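Local coordinates for aminopeptidase (Aneurinibacillus sp. AM-1, PDB 5IB9), which removes amino acids from the N-terminus of peptides as a zinc-dependent M28-family aminopeptidase, carries a protease-associated domain and forms a homodimer, at the interface of chains A and B. Numbering follows the deposited sequence. Chains: chain A/B, Aminopeptidase.

Contact 1: the interface of chains A and B. Residues chain A 284-289, 291; chain B 56-59.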
loop_
_atom_site.group_PDB
_atom_site.type_symbol
_atom_site.label_atom_id
_atom_site.label_comp_id
_atom_site.label_asym_id
_atom_site.label_seq_id
_atom_site.Cartn_x
_atom_site.Cartn_y
_atom_site.Cartn_z
ATOM N N ALA A 284 -7.914 0.641 -1.932
ATOM C CA ALA A 284 -7.351 1.348 -0.719
ATOM C C ALA A 284 -7.623 2.823 -0.758
ATOM O O ALA A 284 -7.435 3.494 0.327
ATOM C CB ALA A 284 -5.875 1.122 -0.656
ATOM N N SER A 285 -8.055 3.396 -1.855
ATOM C CA SER A 285 -8.390 4.846 -1.869
ATOM C C SER A 285 -9.800 5.168 -1.370
ATOM O O SER A 285 -10.129 6.382 -1.259
ATOM C CB SER A 285 -8.225 5.415 -3.306
ATOM O OG SER A 285 -9.338 5.046 -4.133
ATOM N N LEU A 286 -10.665 4.190 -1.253
ATOM C CA LEU A 286 -12.059 4.411 -0.883
ATOM C C LEU A 286 -12.254 4.796 0.583
ATOM O O LEU A 286 -11.576 4.223 1.455
ATOM C CB LEU A 286 -12.885 3.148 -1.181
ATOM C CG LEU A 286 -12.834 2.724 -2.680
ATOM C CD1 LEU A 286 -13.603 1.422 -2.866
ATOM C CD2 LEU A 286 -13.436 3.934 -3.546
ATOM N N SER A 287 -13.196 5.717 0.817
ATOM C CA SER A 287 -13.547 5.975 2.213
ATOM C C SER A 287 -14.510 4.957 2.707
ATOM O O SER A 287 -15.103 4.166 1.932
ATOM C CB SER A 287 -14.190 7.313 2.277
ATOM O OG SER A 287 -15.505 7.323 1.651
ATOM N N GLU A 288 -14.724 4.944 4.050
ATOM C CA GLU A 288 -15.684 4.019 4.623
ATOM C C GLU A 288 -17.101 4.274 4.067
ATOM O O GLU A 288 -17.844 3.302 3.852
ATOM C CB GLU A 288 -15.651 4.084 6.189
ATOM C CG GLU A 288 -14.377 3.432 6.692
ATOM C CD GLU A 288 -14.268 3.251 8.246
ATOM O OE1 GLU A 288 -15.069 3.856 8.959
ATOM O OE2 GLU A 288 -13.502 2.345 8.642
ATOM N N ASP A 289 -17.487 5.559 3.875
ATOM C CA ASP A 289 -18.790 5.871 3.291
ATOM C C ASP A 289 -18.855 5.301 1.860
ATOM O O ASP A 289 -19.876 4.690 1.512
ATOM C CB ASP A 289 -19.089 7.352 3.377
ATOM C CG ASP A 289 -20.490 7.701 2.902
ATOM O OD1 ASP A 289 -21.376 7.154 3.538
ATOM O OD2 ASP A 289 -20.626 8.483 1.907
ATOM N N ILE A 291 -17.273 2.766 0.591
ATOM C CA ILE A 291 -17.386 1.342 0.625
ATOM C C ILE A 291 -18.834 0.918 0.979
ATOM O O ILE A 291 -19.429 -0.010 0.319
ATOM C CB ILE A 291 -16.418 0.783 1.662
ATOM C CG1 ILE A 291 -14.983 0.998 1.133
ATOM C CG2 ILE A 291 -16.630 -0.765 1.923
ATOM C CD1 ILE A 291 -13.890 0.794 2.180
ATOM N N GLU B 56 -14.809 12.769 4.917
ATOM C CA GLU B 56 -14.611 11.369 4.574
ATOM C C GLU B 56 -13.637 10.744 5.575
ATOM O O GLU B 56 -12.738 11.414 6.102
ATOM C CB GLU B 56 -13.895 11.304 3.223
ATOM C CG GLU B 56 -14.955 11.862 2.157
ATOM C CD GLU B 56 -16.210 10.918 1.846
ATOM O OE1 GLU B 56 -17.152 11.408 1.172
ATOM O OE2 GLU B 56 -16.343 9.732 2.315
ATOM N N VAL B 57 -13.806 9.442 5.806
ATOM C CA VAL B 57 -12.928 8.703 6.773
ATOM C C VAL B 57 -12.304 7.615 5.929
ATOM O O VAL B 57 -12.979 6.703 5.446
ATOM C CB VAL B 57 -13.699 8.213 7.926
ATOM C CG1 VAL B 57 -12.773 7.391 8.848
ATOM C CG2 VAL B 57 -14.195 9.387 8.808
ATOM N N GLN B 58 -11.003 7.676 5.730
ATOM C CA GLN B 58 -10.291 6.651 4.923
ATOM C C GLN B 58 -9.701 5.574 5.844
ATOM O O GLN B 58 -8.835 5.889 6.623
ATOM C CB GLN B 58 -9.213 7.323 4.076
ATOM C CG GLN B 58 -8.415 6.266 3.190
ATOM C CD GLN B 58 -7.166 6.818 2.645
ATOM O OE1 GLN B 58 -6.606 7.859 3.085
ATOM N NE2 GLN B 58 -6.655 6.197 1.622
ATOM N N PRO B 59 -10.147 4.301 5.732
ATOM C CA PRO B 59 -9.607 3.229 6.614
ATOM C C PRO B 59 -8.378 2.711 5.994
ATOM O O PRO B 59 -8.229 2.747 4.732
ATOM C CB PRO B 59 -10.728 2.157 6.612
ATOM C CG PRO B 59 -11.319 2.273 5.157
ATOM C CD PRO B 59 -11.190 3.786 4.782
HETATM O O HOH W 1 -16.212 8.049 4.878
HETATM O O HOH W 2 -6.565 2.335 2.697
HETATM O O HOH W 3 -19.602 10.899 2.431
#
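In this part of the homodimer interface, the loop 284-287 and the first turn of helix 288-293 of chain A, from the M28 peptidase region, meet the start of strand 55-66 of chain B. The B strand closes the amino end of that helix: the backbone N of A:Glu288 donates to B:Val57 O at 2.8 Å, nearly along the C=O axis (170°). Beyond the amide, the side chain of A:Glu288 runs antiparallel past B:Pro59. Its CB sits by B:Val57 O, and its CG rests on the proline ring, 3.6 Å from B:Pro59 CG. CD continues alongside B:Pro59 CB, and the carboxylate OE2 ends 3.4 Å from that same carbon. With CG beside the backbone N (chi1 -72°) and an extended chain, the aliphatic part packs on the ring. Across the strand, B:Gln58 has CG anti to its backbone N and stretches out to A:Ala284. Its amide NE2 donates to A:Ala284 O at 3.1 Å, in the plane of both amide and carbonyl and fairly straight (163° at the hydrogen). An alanine here would probably loosen the grip on the 284-287 loop and leave A:Ala284 O relying more on the water that links it to B:Pro59 O. Just before the helix, the A:Ser287 hydroxyl OG donates to the B:Glu56 carboxylate OE2 at 2.6 Å, approaching from above the carboxylate plane. A second water joins A:Asp289 N, B:Val57 N and B:Glu56 OE2. The nearby A:Asp289 and B:Glu56 carboxylates probably repel one another mildly, and a third water lies between them, 2.7 Å from A:Asp289 OD2 and 2.8 Å from B:Glu56 OE1.

Contact 2: the interface of chains A and B. Residues chain A 136, 160-162; chain B 136, 160-162.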
loop_
_atom_site.group_PDB
_atom_site.type_symbol
_atom_site.label_atom_id
_atom_site.label_comp_id
_atom_site.label_asym_id
_atom_site.label_seq_id
_atom_site.Cartn_x
_atom_site.Cartn_y
_atom_site.Cartn_z
ATOM N N LYS A 136 14.769 -20.152 5.442
ATOM C CA LYS A 136 14.846 -19.904 6.903
ATOM C C LYS A 136 15.743 -20.978 7.533
ATOM O O LYS A 136 16.351 -20.744 8.587
ATOM C CB LYS A 136 13.419 -19.914 7.527
ATOM C CG LYS A 136 13.307 -19.440 9.003
ATOM C CD LYS A 136 13.022 -17.933 9.109
ATOM C CE LYS A 136 13.340 -17.360 10.504
ATOM N NZ LYS A 136 13.842 -15.932 10.388
ATOM N N ASP A 160 11.139 -9.938 -2.585
ATOM C CA ASP A 160 11.325 -10.339 -1.189
ATOM C C ASP A 160 12.712 -10.901 -0.918
ATOM O O ASP A 160 13.104 -11.923 -1.496
ATOM C CB ASP A 160 10.241 -11.331 -0.718
ATOM C CG ASP A 160 10.321 -11.621 0.786
ATOM O OD1 ASP A 160 11.325 -11.208 1.411
ATOM O OD2 ASP A 160 9.383 -12.250 1.354
ATOM N N ALA A 161 13.445 -10.252 -0.012
ATOM C CA ALA A 161 14.848 -10.595 0.218
ATOM C C ALA A 161 15.001 -11.753 1.204
ATOM O O ALA A 161 16.116 -12.199 1.515
ATOM C CB ALA A 161 15.659 -9.359 0.659
ATOM N N SER A 162 13.870 -12.266 1.670
ATOM C CA SER A 162 13.890 -13.521 2.408
ATOM C C SER A 162 14.115 -14.687 1.454
ATOM O O SER A 162 14.596 -15.749 1.877
ATOM C CB SER A 162 12.597 -13.741 3.135
ATOM O OG SER A 162 12.215 -12.484 3.626
ATOM N N LYS B 136 20.617 -13.169 7.440
ATOM C CA LYS B 136 20.912 -13.767 6.113
ATOM C C LYS B 136 22.132 -14.686 6.255
ATOM O O LYS B 136 22.289 -15.640 5.479
ATOM C CB LYS B 136 21.160 -12.646 5.061
ATOM C CG LYS B 136 21.251 -13.101 3.578
ATOM C CD LYS B 136 19.887 -13.055 2.871
ATOM C CE LYS B 136 19.852 -13.894 1.579
ATOM N NZ LYS B 136 18.474 -14.497 1.375
ATOM N N ASP B 160 8.231 -8.301 9.637
ATOM C CA ASP B 160 9.107 -8.900 8.627
ATOM C C ASP B 160 9.716 -10.217 9.083
ATOM O O ASP B 160 10.456 -10.262 10.073
ATOM C CB ASP B 160 10.212 -7.928 8.164
ATOM C CG ASP B 160 11.024 -8.478 6.984
ATOM O OD1 ASP B 160 10.855 -9.677 6.664
ATOM O OD2 ASP B 160 11.824 -7.720 6.366
ATOM N N ALA B 161 9.430 -11.288 8.339
ATOM C CA ALA B 161 9.820 -12.632 8.762
ATOM C C ALA B 161 11.254 -12.969 8.353
ATOM O O ALA B 161 11.771 -14.060 8.637
ATOM C CB ALA B 161 8.819 -13.689 8.251
ATOM N N SER B 162 11.911 -12.009 7.715
ATOM C CA SER B 162 13.348 -12.126 7.507
ATOM C C SER B 162 14.089 -11.870 8.813
ATOM O O SER B 162 15.227 -12.333 8.979
ATOM C CB SER B 162 13.827 -11.140 6.484
ATOM O OG SER B 162 12.835 -11.104 5.493
HETATM O O HOH W 4 12.065 -9.866 3.443
HETATM O O HOH W 5 10.329 -11.221 4.710
#
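Protease-associated (PA) domains of the two subunits meet here across the molecular two-fold, each presenting the loop 160-162 and the end of helix 127-136. On the axis the hydroxyls of A:Ser162 and B:Ser162 face each other tip to tip, OG to OG at 2.4 Å. This is very short for a hydrogen bond, and its direction is undecided. To either side a lysine reaches across: A:Lys136 NZ donates to B:Ala161 O at 3.3 Å, and B:Lys136 repeats this toward A:Ala161 O. The lysine amine comes from above the carbonyl plane (C=O...N angle 152°), off the lone pairs, and with its length the bond is probably loose. The lysine leaves its helix with CG anti to the backbone N (chi1 -170°) and bends at chi2 and chi4. In the second shell, the carboxylate OD1 of A:Asp160 takes A:Ser162 N at 2.8 Å from above the carboxylate plane, closing an Asx-turn, and A:Ser162 OG at 2.7 Å on its syn lone pair. This double grip holds the hydroxyl beside its own backbone N (chi1 -39°) and turned toward the dyad; B:Asp160 does the same for B:Ser162. A hydroxyl cannot give its one hydrogen to both its aspartate and the partner serine, so the short contact probably reflects alternative hydrogen positions. Two symmetry-related waters sit together on one side of the hydroxyl pair, each touching both serine OG atoms, and one lies 2.5 Å from A:Asp160 OD1. The waters are only 2.5 Å apart, so they may not both be fully occupied. Farther out, the OD1 atoms of A:Asp160 and B:Asp160 lie 5.5 Å apart, a like-charge proximity that the hydroxyls and waters are likely to soften.

The C-alpha centres of contact 1 and contact 2 lie about 32 Å apart, and the two have no residue in common. Contact 2 straddles the two-fold axis and pairs identical PA-domain segments. Contact 1 lies off the axis, joins unlike segments and therefore recurs with the chains exchanged. One subunit thus meets its partner through both its peptidase region and its PA domain, with strand 55-66 of the partner meeting the peptidase region in contact 1 and helix 127-136 taking part in contact 2. Such well-separated contacts would probably restrain the relative orientation of the subunits, and of each PA domain to its peptidase body.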